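Local coordinates for positive phenol-degradative gene regulator (Ralstonia sp. E2, PDB 5FS0), which probably activates transcription of phenol-degradation genes, its sensory part binding a chlorinated phenol and the whole protein, like its family, ATP and DNA, at residues L113-N118 with G126-E131; I170-L175 with C185-K190. All blocks are in the same frame, centred on the assembly; numbering follows the deposited sequence.

Contact 1: residues L113-N118 with G126-E131; sequences LTVDIN and GEFLWE. With 5JC (2,4-dichlorophenol), chain C.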
loop_
_atom_site.group_PDB
_atom_site.type_symbol
_atom_site.label_atom_id
_atom_site.label_comp_id
_atom_site.label_asym_id
_atom_site.label_seq_id
_atom_site.Cartn_x
_atom_site.Cartn_y
_atom_site.Cartn_z
ATOM N N LEU A 113 14.406 3.756 21.779
ATOM C CA LEU A 113 15.074 4.552 22.802
ATOM C C LEU A 113 15.358 3.659 24.008
ATOM O O LEU A 113 16.515 3.373 24.322
ATOM C CB LEU A 113 14.224 5.762 23.201
ATOM C CG LEU A 113 14.032 6.842 22.128
ATOM C CD1 LEU A 113 12.969 7.848 22.543
ATOM C CD2 LEU A 113 15.343 7.551 21.855
ATOM N N THR A 114 14.300 3.210 24.674
ATOM C CA THR A 114 14.466 2.265 25.763
ATOM C C THR A 114 13.352 1.225 25.750
ATOM O O THR A 114 12.171 1.545 25.596
ATOM C CB THR A 114 14.498 2.972 27.123
ATOM O OG1 THR A 114 14.697 1.996 28.154
ATOM C CG2 THR A 114 13.195 3.721 27.365
ATOM N N VAL A 115 13.746 -0.032 25.900
ATOM C CA VAL A 115 12.801 -1.126 25.834
ATOM C C VAL A 115 13.026 -2.113 26.966
ATOM O O VAL A 115 14.108 -2.685 27.120
ATOM C CB VAL A 115 12.892 -1.864 24.488
ATOM C CG1 VAL A 115 12.159 -3.198 24.556
ATOM C CG2 VAL A 115 12.345 -0.982 23.365
ATOM N N ASP A 116 11.985 -2.287 27.765
ATOM C CA ASP A 116 11.963 -3.290 28.807
ATOM C C ASP A 116 10.902 -4.323 28.417
ATOM O O ASP A 116 9.714 -4.005 28.343
ATOM C CB ASP A 116 11.676 -2.621 30.161
ATOM C CG ASP A 116 11.282 -3.604 31.243
ATOM O OD1 ASP A 116 11.630 -4.806 31.134
ATOM O OD2 ASP A 116 10.625 -3.158 32.216
ATOM N N ILE A 117 11.331 -5.550 28.136
ATOM C CA ILE A 117 10.391 -6.578 27.707
ATOM C C ILE A 117 10.666 -7.958 28.316
ATOM O O ILE A 117 11.806 -8.426 28.361
ATOM C CB ILE A 117 10.370 -6.698 26.142
ATOM C CG1 ILE A 117 9.363 -7.759 25.683
ATOM C CG2 ILE A 117 11.752 -6.994 25.570
ATOM C CD1 ILE A 117 9.235 -7.845 24.184
ATOM N N ASN A 118 9.604 -8.588 28.811
ATOM C CA ASN A 118 9.617 -10.016 29.113
ATOM C C ASN A 118 8.299 -10.649 28.693
ATOM O O ASN A 118 7.236 -10.277 29.179
ATOM C CB ASN A 118 9.870 -10.308 30.602
ATOM C CG ASN A 118 9.948 -11.816 30.883
ATOM O OD1 ASN A 118 8.929 -12.470 31.077
ATOM N ND2 ASN A 118 11.156 -12.369 30.860
ATOM N N GLY A 126 7.929 0.321 26.283
ATOM C CA GLY A 126 8.714 0.668 25.108
ATOM C C GLY A 126 8.547 2.083 24.559
ATOM O O GLY A 126 7.435 2.542 24.306
ATOM N N GLU A 127 9.672 2.767 24.366
ATOM C CA GLU A 127 9.693 4.114 23.790
ATOM C C GLU A 127 10.554 4.135 22.535
ATOM O O GLU A 127 11.621 3.533 22.495
ATOM C CB GLU A 127 10.229 5.148 24.795
ATOM C CG GLU A 127 9.355 5.379 26.024
ATOM C CD GLU A 127 10.092 6.134 27.135
ATOM O OE1 GLU A 127 11.042 6.880 26.809
ATOM O OE2 GLU A 127 9.728 5.968 28.327
ATOM N N PHE A 128 10.097 4.847 21.518
ATOM C CA PHE A 128 10.780 4.832 20.228
ATOM C C PHE A 128 10.802 6.218 19.594
ATOM O O PHE A 128 9.912 7.025 19.839
ATOM C CB PHE A 128 10.095 3.826 19.277
ATOM C CG PHE A 128 10.050 2.414 19.811
ATOM C CD1 PHE A 128 9.050 2.017 20.684
ATOM C CD2 PHE A 128 11.007 1.488 19.438
ATOM C CE1 PHE A 128 9.009 0.733 21.180
ATOM C CE2 PHE A 128 10.972 0.201 19.937
ATOM C CZ PHE A 128 9.976 -0.176 20.803
ATOM N N LEU A 129 11.821 6.496 18.784
ATOM C CA LEU A 129 11.779 7.658 17.899
ATOM C C LEU A 129 11.394 7.226 16.477
ATOM O O LEU A 129 11.912 6.226 15.961
ATOM C CB LEU A 129 13.123 8.396 17.871
ATOM C CG LEU A 129 13.574 9.171 19.114
ATOM C CD1 LEU A 129 14.593 10.226 18.716
ATOM C CD2 LEU A 129 12.402 9.803 19.881
ATOM N N TRP A 130 10.492 7.978 15.856
ATOM C CA TRP A 130 10.043 7.676 14.502
ATOM C C TRP A 130 10.548 8.715 13.508
ATOM O O TRP A 130 9.805 9.606 13.095
ATOM C CB TRP A 130 8.515 7.597 14.450
ATOM C CG TRP A 130 7.978 6.220 14.690
ATOM C CD1 TRP A 130 8.698 5.067 14.806
ATOM C CD2 TRP A 130 6.603 5.850 14.844
ATOM N NE1 TRP A 130 7.857 4.003 15.023
ATOM C CE2 TRP A 130 6.565 4.456 15.050
ATOM C CE3 TRP A 130 5.399 6.562 14.827
ATOM C CZ2 TRP A 130 5.372 3.761 15.239
ATOM C CZ3 TRP A 130 4.216 5.869 15.014
ATOM C CH2 TRP A 130 4.211 4.483 15.217
ATOM N N GLU A 131 11.817 8.596 13.128
ATOM C CA GLU A 131 12.424 9.525 12.182
ATOM C C GLU A 131 11.982 9.227 10.754
ATOM O O GLU A 131 11.936 8.069 10.337
ATOM C CB GLU A 131 13.949 9.472 12.284
ATOM C CG GLU A 131 14.532 10.371 13.361
ATOM C CD GLU A 131 16.030 10.199 13.517
ATOM O OE1 GLU A 131 16.780 10.681 12.642
ATOM O OE2 GLU A 131 16.459 9.581 14.514
HETATM CL CL1 5JC C . 8.042 2.161 17.156
HETATM C CAI 5JC C . 7.721 0.553 16.587
HETATM C CAF 5JC C . 7.699 -0.559 17.586
HETATM C CAH 5JC C . 7.455 -1.806 17.164
HETATM CL CL2 5JC C . 7.437 -3.084 18.338
HETATM C CAE 5JC C . 7.198 -2.091 15.696
HETATM C CAD 5JC C . 7.219 -1.080 14.803
HETATM C CAG 5JC C . 7.499 0.323 15.278
HETATM O OAA 5JC C . 7.531 1.391 14.367
#
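Leu113 reaches across to Leu129 with nearly its whole side chain. Its CB starts over the opposite backbone, 3.5 Å from Glu127 O. CG lies anti to the carbonyl carbon (chi1 -67°), which lays it against the next side chain along, 3.8 Å from Leu129 CG. Beyond it the branches divide: CD1 presses on Leu129 CD2 at 3.4 Å, and CD2 rests 3.6 Å from Leu129 CG, so that the two side chains meet at a slant. Leu113 N donates to Glu127 O (2.9 Å) from 26° outside the carbonyl plane, while Thr114 N makes a weak bond to the same oxygen; Glu127 N returns a straighter bond to Thr114 O at 3.0 Å. On the face carrying Val115 and Phe128, Val115 CG2 meets Phe128 CZ at 3.6 Å. One face of that phenyl ring is taken by the dichlorophenol, whose CAF stands 3.9 Å above the ring centre. Trp130 is turned edge-on to the ligand, and its NE1 donates a bent hydrogen bond to OAA, although the placement of NE1 is less certain. Two residues facing Glu127 make a classic beta bulge, here in an antiparallel hairpin that walls the phenol-binding pocket.

Contact 2: residues I170-L175 with C185-K190; sequences ILYREL and CRILGK. With ZN (zinc ion), chain D; 5JC (2,4-dichlorophenol), chain C.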
loop_
_atom_site.group_PDB
_atom_site.type_symbol
_atom_site.label_atom_id
_atom_site.label_comp_id
_atom_site.label_asym_id
_atom_site.label_seq_id
_atom_site.Cartn_x
_atom_site.Cartn_y
_atom_site.Cartn_z
ATOM N N ILE A 170 -0.926 -4.607 23.737
ATOM C CA ILE A 170 -0.030 -3.524 24.059
ATOM C C ILE A 170 -0.452 -2.361 23.194
ATOM O O ILE A 170 -0.344 -2.440 21.967
ATOM C CB ILE A 170 1.436 -3.877 23.775
ATOM C CG1 ILE A 170 1.813 -5.189 24.464
ATOM C CG2 ILE A 170 2.358 -2.733 24.201
ATOM C CD1 ILE A 170 1.566 -5.180 25.946
ATOM N N LEU A 171 -0.954 -1.290 23.802
ATOM C CA LEU A 171 -1.365 -0.149 22.996
ATOM C C LEU A 171 -0.226 0.850 22.893
ATOM O O LEU A 171 0.582 0.995 23.810
ATOM C CB LEU A 171 -2.616 0.525 23.567
ATOM C CG LEU A 171 -3.880 -0.327 23.742
ATOM C CD1 LEU A 171 -4.942 0.495 24.439
ATOM C CD2 LEU A 171 -4.412 -0.865 22.418
ATOM N N TYR A 172 -0.147 1.528 21.756
ATOM C CA TYR A 172 0.845 2.579 21.572
ATOM C C TYR A 172 0.159 3.910 21.381
ATOM O O TYR A 172 -0.965 3.972 20.881
ATOM C CB TYR A 172 1.729 2.309 20.365
ATOM C CG TYR A 172 2.846 1.315 20.552
ATOM C CD1 TYR A 172 2.589 -0.051 20.574
ATOM C CD2 TYR A 172 4.164 1.733 20.632
ATOM C CE1 TYR A 172 3.609 -0.965 20.704
ATOM C CE2 TYR A 172 5.193 0.821 20.755
ATOM C CZ TYR A 172 4.906 -0.533 20.793
ATOM O OH TYR A 172 5.918 -1.464 20.914
ATOM N N ARG A 173 0.845 4.975 21.770
ATOM C CA ARG A 173 0.400 6.319 21.446
ATOM C C ARG A 173 1.587 7.214 21.101
ATOM O O ARG A 173 2.700 7.026 21.602
ATOM C CB ARG A 173 -0.425 6.896 22.599
ATOM C CG ARG A 173 -1.817 6.253 22.676
ATOM C CD ARG A 173 -2.722 6.865 23.736
ATOM N NE ARG A 173 -3.175 8.209 23.377
ATOM C CZ ARG A 173 -3.876 8.989 24.194
ATOM N NH1 ARG A 173 -4.197 8.552 25.410
ATOM N NH2 ARG A 173 -4.256 10.201 23.805
ATOM N N GLU A 174 1.357 8.158 20.205
ATOM C CA GLU A 174 2.395 9.111 19.835
ATOM C C GLU A 174 2.415 10.225 20.857
ATOM O O GLU A 174 1.409 10.895 21.049
ATOM C CB GLU A 174 2.158 9.700 18.436
ATOM C CG GLU A 174 2.236 8.727 17.280
ATOM C CD GLU A 174 2.234 9.435 15.935
ATOM O OE1 GLU A 174 3.311 9.872 15.482
ATOM O OE2 GLU A 174 1.155 9.545 15.317
ATOM N N LEU A 175 3.549 10.409 21.522
ATOM C CA LEU A 175 3.713 11.519 22.462
ATOM C C LEU A 175 4.126 12.802 21.726
ATOM O O LEU A 175 3.950 13.912 22.234
ATOM C CB LEU A 175 4.741 11.157 23.532
ATOM C CG LEU A 175 4.463 9.862 24.313
ATOM C CD1 LEU A 175 5.545 9.602 25.358
ATOM C CD2 LEU A 175 3.078 9.892 24.962
ATOM N N CYS A 185 8.662 11.990 15.393
ATOM C CA CYS A 185 7.651 11.330 16.187
ATOM C C CYS A 185 8.310 10.690 17.392
ATOM O O CYS A 185 9.474 10.303 17.354
ATOM C CB CYS A 185 6.881 10.296 15.356
ATOM S SG CYS A 185 6.011 11.001 13.924
ATOM N N ARG A 186 7.555 10.620 18.476
ATOM C CA ARG A 186 7.998 9.974 19.693
ATOM C C ARG A 186 6.821 9.126 20.148
ATOM O O ARG A 186 5.705 9.629 20.241
ATOM C CB ARG A 186 8.392 11.016 20.743
ATOM C CG ARG A 186 9.235 10.491 21.871
ATOM C CD ARG A 186 9.037 11.312 23.138
ATOM N NE ARG A 186 9.578 10.603 24.292
ATOM C CZ ARG A 186 9.256 10.857 25.559
ATOM N NH1 ARG A 186 8.379 11.816 25.849
ATOM N NH2 ARG A 186 9.806 10.141 26.536
ATOM N N ILE A 187 7.042 7.842 20.408
ATOM C CA ILE A 187 5.912 6.971 20.744
ATOM C C ILE A 187 6.158 6.138 21.998
ATOM O O ILE A 187 7.293 5.792 22.321
ATOM C CB ILE A 187 5.553 6.001 19.576
ATOM C CG1 ILE A 187 6.354 4.707 19.704
ATOM C CG2 ILE A 187 5.739 6.688 18.187
ATOM C CD1 ILE A 187 5.902 3.610 18.749
ATOM N N LEU A 188 5.069 5.821 22.690
ATOM C CA LEU A 188 5.114 5.008 23.896
ATOM C C LEU A 188 4.144 3.828 23.792
ATOM O O LEU A 188 2.974 4.004 23.437
ATOM C CB LEU A 188 4.775 5.851 25.132
ATOM C CG LEU A 188 4.566 5.037 26.426
ATOM C CD1 LEU A 188 5.883 4.442 26.921
ATOM C CD2 LEU A 188 3.884 5.870 27.521
ATOM N N GLY A 189 4.640 2.635 24.108
ATOM C CA GLY A 189 3.808 1.445 24.112
ATOM C C GLY A 189 3.866 0.731 25.447
ATOM O O GLY A 189 4.943 0.536 26.021
ATOM N N LYS A 190 2.698 0.342 25.946
ATOM C CA LYS A 190 2.615 -0.409 27.184
ATOM C C LYS A 190 1.267 -1.102 27.270
ATOM O O LYS A 190 0.364 -0.807 26.483
ATOM C CB LYS A 190 2.847 0.505 28.392
ATOM C CG LYS A 190 1.769 1.534 28.623
ATOM C CD LYS A 190 2.230 2.577 29.636
ATOM C CE LYS A 190 1.180 3.650 29.863
ATOM N NZ LYS A 190 1.723 4.786 30.661
HETATM ZN ZN ZN D . 3.803 10.882 13.722
HETATM CL CL1 5JC C . 8.042 2.161 17.156
HETATM C CAI 5JC C . 7.721 0.553 16.587
HETATM C CAF 5JC C . 7.699 -0.559 17.586
HETATM C CAH 5JC C . 7.455 -1.806 17.164
HETATM CL CL2 5JC C . 7.437 -3.084 18.338
HETATM C CAE 5JC C . 7.198 -2.091 15.696
HETATM C CAD 5JC C . 7.219 -1.080 14.803
HETATM C CAG 5JC C . 7.499 0.323 15.278
HETATM O OAA 5JC C . 7.531 1.391 14.367
#
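Leu175 lies across the guanidinium of Arg186 and against the base of Leu188, and these three residues have the most surface buried by the contact. Leu175 CD1 sits over one guanidinium face, 3.6 Å from Arg186 NH1, offset toward its rim. Arg186 gets there with CG anti to its backbone N (chi1 -163°) and an extended chain as far as NE; its NH2 also has a weak, long ion pair with Glu127. The same CD1 packs on Leu188 CB at 3.8 Å. Beneath, Leu175 N donates to Arg186 O in a short, bent bond of 2.6 Å, and Leu188 and Arg173 exchange two backbone bonds. The other face of the hairpin holds Tyr172 and the metal ligands. Gly189 CA stands 3.6 Å from the centroid of the Tyr172 ring, a CH-pi contact over its face, while the Tyr172 hydroxyl is hydrogen-bonded to those of Tyr124 and Thr162. At the Leu175-Arg186 end, on this other face, zinc is bound by Glu174 OE1 at 2.1 Å and by Cys185 SG at 2.2 Å, with Cys151 and Cys177 completing the site. One carboxylate and three sulfurs are consistent with a structural zinc, probably pinning both strands and their connection, which carries Cys177, to the start of helix 152-166 through Cys151.

Overall arrangement
Both contacts are antiparallel hairpins of one four-stranded sheet. Their inner strands, 123-131 and 185-191, are neighbours, joined by backbone bonds such as Gly126 O to Gly189 N and by Trp130 packed on Ile187. Strands 109-118 and 170-176 are its outermost strands within this chain. Contact 1 is the smaller and more peripheral, with segment 113-118 exposed or partly exposed throughout and its cross-strand chemistry mostly apolar around a bulge. Contact 2 lies nearer the chain centre, has regular pairing over more of its length, buries more surface and adds metal coordination. Both line the dichlorophenol, contact 1 with Phe128 and Trp130, contact 2 with Tyr172 and Ile187, whereas zinc is bound in contact 2 alone.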